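Carboxylesterase (Ferroplasma acidiphilum, PDB 3WJ2) is a carboxylesterase of the alpha/beta-hydrolase fold that probably hydrolyses carboxylic ester bonds, seen in an iron-free form. Local coordinates at residues K54-K59 against A67-D72; N73-A78 against G107-S112; D96-F101 against T285-S290; A157-A162 against Q180-P185. One frame throughout, in Å; residues are numbered along the deposited sequence.

Overall arrangement
Contacts 1, 2 and 4 lie on one mixed beta-sheet, with helix 96-106 of contact 3 packed beside its strands. Contact 1 is the hairpin 52-60/63-71 at one margin; contact 2 adjoins it, centres about 11 Å apart, through strands 63-71 and 109-113 and the D71-K109 salt bridge. Contact 3 lies about 18 Å from contact 1 between centres, yet D96 binds both R68 and Y70. Contact 4, near the centre of the chain, touches contact 3 through F183 and Y184. Along the chain contacts 1 and 2 come in series, contacts 2 and 3 cross, and contact 4 is nested inside contact 3, so the late loop 285-290 is packed onto the early helix 96-106, joining distant parts of the alpha/beta-hydrolase fold.

Contact 1: residues K54-K59 against A67-D72; sequences KDYKIK and ARMYDD
K54 pairs with M69 and Y56 with A67 as antiparallel hydrogen-bonded pairs, D55 and R68 forming the non-hydrogen-bonded pair between them; the strand axes approach to 4.7 Å with their directions 145° apart. Two backbone bonds close each hydrogen-bonded pair, among them M69 N to K54 O and Y56 N to A67 O, both 2.8 Å and nearly straight. On the face that carries D55 and R68, the two side chains lie side by side and point the same way. R68 starts with CG anti to its backbone N and bends at chi3 (-65°), which places NE beside the carboxylate. The guanidinium then grips D55 side-on, R68 NE to D55 OD1 at 2.9 Å and R68 NH2 to D55 OD2 at 3.1 Å. Each oxygen uses its syn lone pair, and the two flat groups are nearly coplanar. R68 NH2 is also held by E93 and R68 NH1 by D96; three carboxylates around one guanidinium would be expected to keep the arginine charged. The other face is mostly apolar: the edge of the Y56 ring brings CE2 to 3.8 Å from M69 CB, while I58 CG1 lies 3.8 Å from A67 CB. K54 NZ sits above the Y56 ring, displaced toward its rim, and F144 meets the same ring. Strand 63-71 passes on to 109-113 through backbone bonds of R68 and Y70. This is the beta hairpin that forms the antiparallel edge of the alpha/beta-hydrolase sheet.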
loop_
_atom_site.group_PDB
_atom_site.type_symbol
_atom_site.label_atom_id
_atom_site.label_comp_id
_atom_site.label_asym_id
_atom_site.label_seq_id
_atom_site.Cartn_x
_atom_site.Cartn_y
_atom_site.Cartn_z
ATOM N N LYS B 54 -5.130 -12.961 42.534
ATOM C CA LYS B 54 -6.351 -13.111 43.298
ATOM C C LYS B 54 -7.554 -13.095 42.371
ATOM O O LYS B 54 -7.660 -12.216 41.500
ATOM C CB LYS B 54 -6.488 -12.053 44.320
ATOM C CG LYS B 54 -7.713 -12.340 45.193
ATOM C CD LYS B 54 -7.903 -11.248 46.273
ATOM C CE LYS B 54 -8.951 -11.662 47.308
ATOM N NZ LYS B 54 -10.292 -11.970 46.735
ATOM N N ASP B 55 -8.475 -14.007 42.637
ATOM C CA ASP B 55 -9.748 -14.126 41.902
ATOM C C ASP B 55 -10.871 -13.363 42.581
ATOM O O ASP B 55 -11.004 -13.380 43.855
ATOM C CB ASP B 55 -10.099 -15.592 41.825
ATOM C CG ASP B 55 -9.346 -16.285 40.709
ATOM O OD1 ASP B 55 -8.821 -15.514 39.939
ATOM O OD2 ASP B 55 -9.323 -17.510 40.601
ATOM N N TYR B 56 -11.685 -12.636 41.779
ATOM C CA TYR B 56 -12.818 -11.824 42.273
ATOM C C TYR B 56 -14.091 -12.146 41.545
ATOM O O TYR B 56 -14.068 -12.664 40.424
ATOM C CB TYR B 56 -12.585 -10.323 42.104
ATOM C CG TYR B 56 -11.553 -9.739 42.936
ATOM C CD1 TYR B 56 -11.870 -9.207 44.197
ATOM C CD2 TYR B 56 -10.236 -9.664 42.481
ATOM C CE1 TYR B 56 -10.903 -8.640 44.986
ATOM C CE2 TYR B 56 -9.256 -9.062 43.260
ATOM C CZ TYR B 56 -9.598 -8.569 44.514
ATOM O OH TYR B 56 -8.636 -7.983 45.310
ATOM N N LYS B 57 -15.215 -11.878 42.210
ATOM C CA LYS B 57 -16.539 -11.871 41.523
ATOM C C LYS B 57 -16.929 -10.421 41.379
ATOM O O LYS B 57 -16.946 -9.675 42.346
ATOM C CB LYS B 57 -17.526 -12.722 42.300
ATOM C CG LYS B 57 -17.257 -14.229 42.292
ATOM C CD LYS B 57 -17.535 -14.900 40.955
ATOM C CE LYS B 57 -17.571 -16.423 41.162
ATOM N NZ LYS B 57 -17.683 -17.231 39.868
ATOM N N ILE B 58 -17.227 -9.971 40.171
ATOM C CA ILE B 58 -17.645 -8.584 39.923
ATOM C C ILE B 58 -19.151 -8.655 39.871
ATOM O O ILE B 58 -19.718 -9.166 38.926
ATOM C CB ILE B 58 -17.087 -8.073 38.492
ATOM C CG1 ILE B 58 -15.556 -8.213 38.408
ATOM C CG2 ILE B 58 -17.408 -6.594 38.235
ATOM C CD1 ILE B 58 -14.824 -7.662 39.568
ATOM N N LYS B 59 -19.779 -8.143 40.907
ATOM C CA LYS B 59 -21.247 -8.296 41.095
ATOM C C LYS B 59 -22.016 -7.175 40.423
ATOM O O LYS B 59 -22.349 -6.170 41.042
ATOM C CB LYS B 59 -21.555 -8.369 42.615
ATOM C CG LYS B 59 -22.941 -8.937 42.799
ATOM C CD LYS B 59 -23.479 -8.671 44.218
ATOM C CE LYS B 59 -24.859 -9.339 44.329
ATOM N NZ LYS B 59 -25.495 -9.563 42.932
ATOM N N ALA B 67 -13.279 -12.262 37.566
ATOM C CA ALA B 67 -12.093 -11.391 37.284
ATOM C C ALA B 67 -10.882 -11.929 37.987
ATOM O O ALA B 67 -11.023 -12.474 39.110
ATOM C CB ALA B 67 -12.313 -10.016 37.678
ATOM N N ARG B 68 -9.730 -11.896 37.333
ATOM C CA ARG B 68 -8.478 -12.289 38.005
ATOM C C ARG B 68 -7.539 -11.124 38.027
ATOM O O ARG B 68 -7.199 -10.566 36.943
ATOM C CB ARG B 68 -7.868 -13.534 37.361
ATOM C CG ARG B 68 -6.564 -13.953 37.985
ATOM C CD ARG B 68 -6.101 -15.289 37.492
ATOM N NE ARG B 68 -7.022 -16.386 37.906
ATOM C CZ ARG B 68 -7.118 -17.613 37.373
ATOM N NH1 ARG B 68 -6.357 -18.025 36.315
ATOM N NH2 ARG B 68 -8.037 -18.459 37.891
ATOM N N MET B 69 -7.007 -10.799 39.210
ATOM C CA MET B 69 -6.090 -9.719 39.408
ATOM C C MET B 69 -4.646 -10.240 39.561
ATOM O O MET B 69 -4.407 -11.249 40.252
ATOM C CB MET B 69 -6.471 -8.976 40.682
ATOM C CG MET B 69 -5.730 -7.763 40.929
ATOM S SD MET B 69 -4.038 -7.878 41.499
ATOM C CE MET B 69 -3.953 -8.939 43.024
ATOM N N TYR B 70 -3.739 -9.710 38.749
ATOM C CA TYR B 70 -2.306 -10.128 38.733
ATOM C C TYR B 70 -1.521 -8.946 39.160
ATOM O O TYR B 70 -1.693 -7.820 38.581
ATOM C CB TYR B 70 -1.857 -10.472 37.308
ATOM C CG TYR B 70 -2.646 -11.545 36.639
ATOM C CD1 TYR B 70 -2.216 -12.880 36.660
ATOM C CD2 TYR B 70 -3.887 -11.256 35.960
ATOM C CE1 TYR B 70 -2.924 -13.841 36.012
ATOM C CE2 TYR B 70 -4.598 -12.188 35.352
ATOM C CZ TYR B 70 -4.136 -13.534 35.331
ATOM O OH TYR B 70 -4.818 -14.511 34.665
ATOM N N ASP B 71 -0.605 -9.082 40.142
ATOM C CA ASP B 71 0.085 -7.894 40.602
ATOM C C ASP B 71 1.466 -8.364 41.047
ATOM O O ASP B 71 1.556 -9.171 41.993
ATOM C CB ASP B 71 -0.647 -7.307 41.817
ATOM C CG ASP B 71 -0.031 -6.037 42.339
ATOM O OD1 ASP B 71 0.918 -5.503 41.715
ATOM O OD2 ASP B 71 -0.545 -5.554 43.409
ATOM N N ASP B 72 2.474 -7.996 40.276
ATOM C CA ASP B 72 3.850 -8.418 40.629
ATOM C C ASP B 72 4.594 -7.375 41.423
ATOM O O ASP B 72 5.833 -7.476 41.575
ATOM C CB ASP B 72 4.624 -8.657 39.328
ATOM C CG ASP B 72 5.812 -9.649 39.498
ATOM O OD1 ASP B 72 5.713 -10.634 40.244
ATOM O OD2 ASP B 72 6.850 -9.425 38.811
#

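Contact 2: residues N73-A78 against G107-S112; sequences NNAKSA and GVKIIS
A78 and K109 make a parallel bridge where strands 78-82 and 109-113 begin to run together, the two strands being joined through helix 96-106 in a beta-alpha-beta crossover of the alpha/beta-hydrolase sheet. K109 N donates to S77 O at 3.0 Å, so the backbone register is set one residue before the bridge. S77 OG, for its part, takes a bond from R149 N. The ammonium of K109 is satisfied three ways: NZ reaches A75 O at 2.8 Å, lying in the plane of that carbonyl, gives a 2.7 Å bond to a water, and forms a salt bridge with D71 OD2. The lysine chain runs extended past the S77 and A75 carbonyls and bends only at chi4 (44°), which swings NZ onto A75 O. D71 also holds the loop through its other oxygen, OD1, which accepts from both N73 N and A75 N. Nearer the helix end, N73 ND2 gives a 3.1 Å bond to G107 O, arriving in the carbonyl plane on a lone pair with the acceptor close to the amide plane. G107 itself has positive phi as the chain leaves helix 96-106. A75 CB packs against this turn, 3.5 Å from V108 CA. Within the bridge pair, A78 CA makes a CH...O contact with K109 O at 3.2 Å.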
loop_
_atom_site.group_PDB
_atom_site.type_symbol
_atom_site.label_atom_id
_atom_site.label_comp_id
_atom_site.label_asym_id
_atom_site.label_seq_id
_atom_site.Cartn_x
_atom_site.Cartn_y
_atom_site.Cartn_z
ATOM N N ASN B 73 3.960 -6.301 41.837
ATOM C CA ASN B 73 4.726 -5.097 42.240
ATOM C C ASN B 73 4.018 -4.261 43.321
ATOM O O ASN B 73 4.282 -3.072 43.439
ATOM C CB ASN B 73 5.025 -4.285 40.929
ATOM C CG ASN B 73 6.083 -3.204 41.085
ATOM O OD1 ASN B 73 6.953 -3.252 42.003
ATOM N ND2 ASN B 73 6.033 -2.194 40.173
ATOM N N ASN B 74 3.115 -4.872 44.077
ATOM C CA ASN B 74 2.164 -4.193 44.978
ATOM C C ASN B 74 1.683 -2.827 44.424
ATOM O O ASN B 74 1.764 -1.789 45.050
ATOM C CB ASN B 74 2.774 -4.054 46.411
ATOM C CG ASN B 74 1.714 -3.710 47.495
ATOM O OD1 ASN B 74 0.547 -4.103 47.408
ATOM N ND2 ASN B 74 2.138 -2.959 48.512
ATOM N N ALA B 75 1.216 -2.809 43.161
ATOM C CA ALA B 75 1.025 -1.546 42.482
ATOM C C ALA B 75 -0.158 -0.739 42.921
ATOM O O ALA B 75 -1.157 -1.325 43.291
ATOM C CB ALA B 75 0.809 -1.890 40.940
ATOM N N LYS B 76 -0.052 0.575 42.807
ATOM C CA LYS B 76 -1.093 1.521 43.169
ATOM C C LYS B 76 -2.212 1.568 42.102
ATOM O O LYS B 76 -3.397 1.852 42.380
ATOM C CB LYS B 76 -0.472 2.914 43.234
ATOM C CG LYS B 76 -1.420 4.027 43.645
ATOM C CD LYS B 76 -0.775 5.455 43.729
ATOM C CE LYS B 76 -1.510 6.322 44.818
ATOM N NZ LYS B 76 -1.496 7.813 44.640
ATOM N N SER B 77 -1.769 1.361 40.857
ATOM C CA SER B 77 -2.708 1.609 39.676
ATOM C C SER B 77 -2.974 0.277 38.938
ATOM O O SER B 77 -2.311 -0.758 39.215
ATOM C CB SER B 77 -2.110 2.609 38.660
ATOM O OG SER B 77 -2.004 3.897 39.265
ATOM N N ALA B 78 -4.007 0.328 38.041
ATOM C CA ALA B 78 -4.469 -0.888 37.409
ATOM C C ALA B 78 -4.858 -0.674 35.976
ATOM O O ALA B 78 -5.353 0.416 35.625
ATOM C CB ALA B 78 -5.703 -1.478 38.120
ATOM N N GLY B 107 4.484 -3.943 35.563
ATOM C CA GLY B 107 4.585 -3.494 36.971
ATOM C C GLY B 107 3.341 -2.918 37.568
ATOM O O GLY B 107 3.401 -2.313 38.623
ATOM N N VAL B 108 2.206 -3.060 36.905
ATOM C CA VAL B 108 0.935 -2.512 37.453
ATOM C C VAL B 108 -0.028 -3.642 37.665
ATOM O O VAL B 108 0.224 -4.779 37.195
ATOM C CB VAL B 108 0.301 -1.359 36.633
ATOM C CG1 VAL B 108 1.319 -0.195 36.342
ATOM C CG2 VAL B 108 -0.323 -1.877 35.326
ATOM N N LYS B 109 -1.155 -3.419 38.387
ATOM C CA LYS B 109 -2.173 -4.466 38.537
ATOM C C LYS B 109 -2.826 -4.686 37.146
ATOM O O LYS B 109 -3.224 -3.688 36.472
ATOM C CB LYS B 109 -3.296 -4.051 39.506
ATOM C CG LYS B 109 -2.801 -4.106 41.013
ATOM C CD LYS B 109 -3.937 -3.598 41.834
ATOM C CE LYS B 109 -3.853 -3.937 43.426
ATOM N NZ LYS B 109 -2.507 -3.716 43.998
ATOM N N ILE B 110 -2.965 -5.914 36.785
ATOM C CA ILE B 110 -3.764 -6.252 35.586
ATOM C C ILE B 110 -5.000 -7.046 36.102
ATOM O O ILE B 110 -4.861 -8.118 36.782
ATOM C CB ILE B 110 -2.912 -7.192 34.610
ATOM C CG1 ILE B 110 -1.613 -6.500 34.163
ATOM C CG2 ILE B 110 -3.742 -7.650 33.338
ATOM C CD1 ILE B 110 -1.787 -5.139 33.407
ATOM N N ILE B 111 -6.194 -6.622 35.691
ATOM C CA ILE B 111 -7.409 -7.298 36.142
ATOM C C ILE B 111 -8.081 -7.826 34.896
ATOM O O ILE B 111 -8.704 -7.071 34.123
ATOM C CB ILE B 111 -8.367 -6.358 36.952
ATOM C CG1 ILE B 111 -7.558 -5.778 38.156
ATOM C CG2 ILE B 111 -9.649 -7.160 37.399
ATOM C CD1 ILE B 111 -8.389 -4.712 38.980
ATOM N N SER B 112 -8.026 -9.134 34.711
ATOM C CA SER B 112 -8.569 -9.760 33.510
ATOM C C SER B 112 -10.016 -10.108 33.757
ATOM O O SER B 112 -10.383 -10.844 34.716
ATOM C CB SER B 112 -7.685 -10.982 33.191
ATOM O OG SER B 112 -8.283 -11.708 32.108
HETATM O O HOH W 1 -2.278 -2.904 46.606
#

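Contact 3: residues D96-F101 against T285-S290; sequences DNYCRF and TDFEVS
F287, on the loop between strand 271-280 and the last helix of this alpha/beta-hydrolase fold, wedges against helix 96-106 between F101 and Y98. Three aromatic rings carry the contact. F101 and F287 form an offset stack, centroids 4.7 Å apart and planes at 24°, their side chains sliding past each other in opposite directions; F287 CD1 lies over the centre of the F101 ring. Chi1 of F287 (73°) sets CG between its backbone N and carbonyl carbon, the crowded position, with the ring heading for the helix. Y98 offers a face to T285, whose CG2 stands 3.8 Å from the ring centroid and close to its normal, a CH-pi contact. Aliphatic and backbone atoms fill in: F287 CE2 comes 3.6 Å from Y98 CA, and F287 CZ 3.7 Å from N97 O. F101 also touches R294 and V297 of helix 291-303. The polar groups have partners of their own. Y98 OH pairs with Y81 OH, outside this contact. Across the contact itself one hydrogen bond forms, with amide and carboxylate planes almost perpendicular: N97 ND2, which also bonds G45 O, donates to the syn lone pair of E288 OE2 at 2.9 Å.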
loop_
_atom_site.group_PDB
_atom_site.type_symbol
_atom_site.label_atom_id
_atom_site.label_comp_id
_atom_site.label_asym_id
_atom_site.label_seq_id
_atom_site.Cartn_x
_atom_site.Cartn_y
_atom_site.Cartn_z
ATOM N N ASP B 96 -4.318 -16.704 30.861
ATOM C CA ASP B 96 -3.579 -16.469 32.045
ATOM C C ASP B 96 -2.045 -16.278 31.831
ATOM O O ASP B 96 -1.421 -15.413 32.471
ATOM C CB ASP B 96 -3.871 -17.743 32.929
ATOM C CG ASP B 96 -3.339 -17.586 34.369
ATOM O OD1 ASP B 96 -3.923 -16.847 35.209
ATOM O OD2 ASP B 96 -2.220 -18.170 34.576
ATOM N N ASN B 97 -1.429 -17.048 30.925
ATOM C CA ASN B 97 0.016 -16.909 30.674
ATOM C C ASN B 97 0.266 -15.422 30.160
ATOM O O ASN B 97 1.173 -14.775 30.665
ATOM C CB ASN B 97 0.555 -17.848 29.613
ATOM C CG ASN B 97 0.855 -19.255 30.183
ATOM O OD1 ASN B 97 0.380 -19.590 31.295
ATOM N ND2 ASN B 97 1.601 -20.032 29.451
ATOM N N TYR B 98 -0.620 -14.966 29.269
ATOM C CA TYR B 98 -0.424 -13.640 28.694
ATOM C C TYR B 98 -0.631 -12.511 29.734
ATOM O O TYR B 98 0.153 -11.579 29.851
ATOM C CB TYR B 98 -1.393 -13.507 27.542
ATOM C CG TYR B 98 -1.478 -12.083 26.946
ATOM C CD1 TYR B 98 -0.554 -11.659 25.997
ATOM C CD2 TYR B 98 -2.630 -11.398 27.227
ATOM C CE1 TYR B 98 -0.694 -10.309 25.483
ATOM C CE2 TYR B 98 -2.788 -10.143 26.715
ATOM C CZ TYR B 98 -1.877 -9.696 25.839
ATOM O OH TYR B 98 -2.009 -8.451 25.215
ATOM N N CYS B 99 -1.696 -12.609 30.556
ATOM C CA CYS B 99 -1.920 -11.627 31.577
ATOM C C CYS B 99 -0.824 -11.543 32.630
ATOM O O CYS B 99 -0.436 -10.509 33.062
ATOM C CB CYS B 99 -3.285 -11.822 32.206
ATOM S SG CYS B 99 -4.604 -11.212 31.049
ATOM N N ARG B 100 -0.336 -12.741 33.015
ATOM C CA ARG B 100 0.885 -12.763 33.824
ATOM C C ARG B 100 2.071 -11.994 33.217
ATOM O O ARG B 100 2.687 -11.208 33.906
ATOM C CB ARG B 100 1.300 -14.226 34.072
ATOM C CG ARG B 100 0.356 -14.958 35.102
ATOM C CD ARG B 100 0.735 -16.400 34.940
ATOM N NE ARG B 100 0.063 -17.239 35.940
ATOM C CZ ARG B 100 0.578 -17.578 37.130
ATOM N NH1 ARG B 100 1.788 -17.173 37.555
ATOM N NH2 ARG B 100 -0.176 -18.341 37.940
ATOM N N PHE B 101 2.316 -12.197 31.917
ATOM C CA PHE B 101 3.358 -11.472 31.253
ATOM C C PHE B 101 3.116 -9.979 31.209
ATOM O O PHE B 101 4.015 -9.214 31.475
ATOM C CB PHE B 101 3.494 -12.065 29.832
ATOM C CG PHE B 101 4.632 -11.447 29.028
ATOM C CD1 PHE B 101 5.969 -11.757 29.354
ATOM C CD2 PHE B 101 4.400 -10.570 27.979
ATOM C CE1 PHE B 101 7.020 -11.256 28.620
ATOM C CE2 PHE B 101 5.477 -10.021 27.262
ATOM C CZ PHE B 101 6.787 -10.380 27.583
ATOM N N THR B 285 -0.821 -12.348 21.836
ATOM C CA THR B 285 -1.047 -13.558 22.624
ATOM C C THR B 285 -0.100 -14.619 22.071
ATOM O O THR B 285 0.008 -15.696 22.732
ATOM C CB THR B 285 -2.487 -13.912 22.693
ATOM O OG1 THR B 285 -3.085 -13.856 21.405
ATOM C CG2 THR B 285 -3.245 -12.990 23.682
ATOM N N ASP B 286 0.555 -14.373 20.937
ATOM C CA ASP B 286 1.639 -15.297 20.452
ATOM C C ASP B 286 3.008 -14.981 21.012
ATOM O O ASP B 286 4.022 -15.398 20.446
ATOM C CB ASP B 286 1.688 -15.205 18.945
ATOM C CG ASP B 286 0.453 -15.684 18.285
ATOM O OD1 ASP B 286 -0.362 -16.443 18.849
ATOM O OD2 ASP B 286 0.238 -15.263 17.071
ATOM N N PHE B 287 3.120 -14.247 22.113
ATOM C CA PHE B 287 4.361 -13.807 22.637
ATOM C C PHE B 287 5.356 -14.949 23.012
ATOM O O PHE B 287 6.533 -14.666 23.167
ATOM C CB PHE B 287 4.234 -12.878 23.862
ATOM C CG PHE B 287 3.799 -13.631 25.118
ATOM C CD1 PHE B 287 4.727 -13.833 26.146
ATOM C CD2 PHE B 287 2.504 -14.140 25.208
ATOM C CE1 PHE B 287 4.253 -14.558 27.309
ATOM C CE2 PHE B 287 2.022 -14.888 26.317
ATOM C CZ PHE B 287 2.923 -15.061 27.380
ATOM N N GLU B 288 4.802 -16.140 23.149
ATOM C CA GLU B 288 5.737 -17.232 23.513
ATOM C C GLU B 288 6.326 -17.847 22.267
ATOM O O GLU B 288 7.195 -18.742 22.377
ATOM C CB GLU B 288 4.948 -18.278 24.327
ATOM C CG GLU B 288 4.518 -17.753 25.658
ATOM C CD GLU B 288 3.319 -18.533 26.256
ATOM O OE1 GLU B 288 2.330 -18.833 25.519
ATOM O OE2 GLU B 288 3.325 -18.815 27.475
ATOM N N VAL B 289 5.852 -17.518 21.095
ATOM C CA VAL B 289 6.392 -18.203 19.925
ATOM C C VAL B 289 7.081 -17.295 18.973
ATOM O O VAL B 289 7.801 -17.765 18.096
ATOM C CB VAL B 289 5.323 -19.027 19.233
ATOM C CG1 VAL B 289 4.792 -20.197 20.213
ATOM C CG2 VAL B 289 4.232 -18.208 18.754
ATOM N N SER B 290 6.838 -15.982 19.105
ATOM C CA SER B 290 7.557 -14.996 18.300
ATOM C C SER B 290 8.236 -13.928 19.139
ATOM O O SER B 290 7.568 -13.257 19.926
ATOM C CB SER B 290 6.539 -14.328 17.333
ATOM O OG SER B 290 7.090 -13.070 16.821
#

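Contact 4: residues A157-A162 against Q180-P185; sequences AGANLA and QVLFYP
L182 sets CG anti to its carbonyl carbon (chi1 -55°) and CD1 anti to CA (chi2 172°), and it is the other branch, CD2, that touches helix 157-162. There L182 CD2 meets A159 O at 3.5 Å and A162 CB at 3.8 Å. Past the strand, Y184 takes positive phi (37°), and the chain turns so that P185 comes against the start of the helix: P185 CB lies 3.6 Å from A159 CB and 3.7 Å from N160 N. A159 CB also touches F183 O, at 3.6 Å, in a direction roughly square to that of the proline. Helix and strand run roughly antiparallel, their axes 7.4 Å apart at closest approach, in the beta-alpha-beta unit 150-155, 157-172, 180-183. The helix starts just after S156, and G154, S156 and G158 fit the GxSxG pattern of a nucleophile elbow, consistent with the family. Beside the packing, N160 ND2 binds S186 O and F229 O, tying the helix to the segments that follow the strand. No hydrogen bond crosses between 157-162 and 180-185; methyl groups, a proline ring and carbonyl oxygens in van der Waals contact do the work, and the small alanine side chains let the helix lie close to the strand.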
loop_
_atom_site.group_PDB
_atom_site.type_symbol
_atom_site.label_atom_id
_atom_site.label_comp_id
_atom_site.label_asym_id
_atom_site.label_seq_id
_atom_site.Cartn_x
_atom_site.Cartn_y
_atom_site.Cartn_z
ATOM N N ALA B 157 -11.305 -8.648 19.769
ATOM C CA ALA B 157 -12.681 -8.270 20.209
ATOM C C ALA B 157 -12.636 -7.519 21.586
ATOM O O ALA B 157 -13.421 -6.609 21.845
ATOM C CB ALA B 157 -13.511 -9.628 20.400
ATOM N N GLY B 158 -11.690 -7.834 22.492
ATOM C CA GLY B 158 -11.598 -7.235 23.781
ATOM C C GLY B 158 -11.157 -5.753 23.656
ATOM O O GLY B 158 -11.469 -4.921 24.479
ATOM N N ALA B 159 -10.276 -5.521 22.668
ATOM C CA ALA B 159 -9.850 -4.098 22.388
ATOM C C ALA B 159 -11.030 -3.331 21.781
ATOM O O ALA B 159 -11.039 -2.084 21.986
ATOM C CB ALA B 159 -8.610 -4.051 21.491
ATOM N N ASN B 160 -11.909 -4.004 21.049
ATOM C CA ASN B 160 -13.161 -3.293 20.601
ATOM C C ASN B 160 -13.913 -2.830 21.834
ATOM O O ASN B 160 -14.353 -1.695 21.953
ATOM C CB ASN B 160 -13.990 -4.205 19.771
ATOM C CG ASN B 160 -15.390 -3.705 19.604
ATOM O OD1 ASN B 160 -16.234 -3.884 20.435
ATOM N ND2 ASN B 160 -15.664 -3.196 18.435
ATOM N N LEU B 161 -14.054 -3.732 22.842
ATOM C CA LEU B 161 -14.822 -3.375 24.062
ATOM C C LEU B 161 -14.174 -2.168 24.814
ATOM O O LEU B 161 -14.866 -1.290 25.310
ATOM C CB LEU B 161 -14.883 -4.581 25.062
ATOM C CG LEU B 161 -15.610 -5.697 24.417
ATOM C CD1 LEU B 161 -15.582 -6.952 25.433
ATOM C CD2 LEU B 161 -17.082 -5.448 24.022
ATOM N N ALA B 162 -12.806 -2.167 24.867
ATOM C CA ALA B 162 -12.063 -1.149 25.526
ATOM C C ALA B 162 -12.313 0.222 24.783
ATOM O O ALA B 162 -12.619 1.184 25.460
ATOM C CB ALA B 162 -10.631 -1.457 25.558
ATOM N N GLN B 180 -6.411 3.960 27.065
ATOM C CA GLN B 180 -6.981 2.828 26.344
ATOM C C GLN B 180 -5.872 2.194 25.596
ATOM O O GLN B 180 -5.268 2.820 24.755
ATOM C CB GLN B 180 -8.209 3.258 25.475
ATOM C CG GLN B 180 -7.868 4.402 24.472
ATOM C CD GLN B 180 -9.056 4.791 23.645
ATOM O OE1 GLN B 180 -9.772 3.944 23.180
ATOM N NE2 GLN B 180 -9.253 6.147 23.444
ATOM N N VAL B 181 -5.607 0.920 25.901
ATOM C CA VAL B 181 -4.418 0.238 25.280
ATOM C C VAL B 181 -5.061 -0.826 24.346
ATOM O O VAL B 181 -5.772 -1.788 24.789
ATOM C CB VAL B 181 -3.648 -0.473 26.331
ATOM C CG1 VAL B 181 -2.460 -1.145 25.578
ATOM C CG2 VAL B 181 -3.098 0.517 27.339
ATOM N N LEU B 182 -4.912 -0.583 23.031
ATOM C CA LEU B 182 -5.733 -1.349 22.083
ATOM C C LEU B 182 -4.823 -2.186 21.217
ATOM O O LEU B 182 -4.210 -1.720 20.276
ATOM C CB LEU B 182 -6.524 -0.346 21.104
ATOM C CG LEU B 182 -7.345 0.675 21.926
ATOM C CD1 LEU B 182 -7.941 1.755 20.911
ATOM C CD2 LEU B 182 -8.465 0.078 22.799
ATOM N N PHE B 183 -4.820 -3.522 21.483
ATOM C CA PHE B 183 -4.085 -4.373 20.556
ATOM C C PHE B 183 -5.034 -4.876 19.509
ATOM O O PHE B 183 -5.977 -5.680 19.737
ATOM C CB PHE B 183 -3.566 -5.670 21.377
ATOM C CG PHE B 183 -2.387 -5.398 22.249
ATOM C CD1 PHE B 183 -1.092 -5.517 21.746
ATOM C CD2 PHE B 183 -2.583 -5.133 23.634
ATOM C CE1 PHE B 183 0.014 -5.194 22.575
ATOM C CE2 PHE B 183 -1.453 -4.860 24.488
ATOM C CZ PHE B 183 -0.168 -4.942 23.944
ATOM N N TYR B 184 -4.786 -4.368 18.276
ATOM C CA TYR B 184 -5.538 -4.794 17.083
ATOM C C TYR B 184 -7.050 -5.065 17.313
ATOM O O TYR B 184 -7.599 -6.173 17.040
ATOM C CB TYR B 184 -4.811 -5.976 16.353
ATOM C CG TYR B 184 -4.332 -7.086 17.267
ATOM C CD1 TYR B 184 -5.199 -8.115 17.559
ATOM C CD2 TYR B 184 -3.041 -6.995 17.801
ATOM C CE1 TYR B 184 -4.685 -9.187 18.394
ATOM C CE2 TYR B 184 -2.506 -8.010 18.590
ATOM C CZ TYR B 184 -3.363 -9.042 18.860
ATOM O OH TYR B 184 -2.886 -10.086 19.730
ATOM N N PRO B 185 -7.833 -3.991 17.679
ATOM C CA PRO B 185 -9.265 -4.197 17.887
ATOM C C PRO B 185 -10.045 -4.430 16.538
ATOM O O PRO B 185 -9.585 -3.951 15.468
ATOM C CB PRO B 185 -9.746 -2.802 18.359
ATOM C CG PRO B 185 -8.627 -1.822 17.945
ATOM C CD PRO B 185 -7.307 -2.669 18.009
#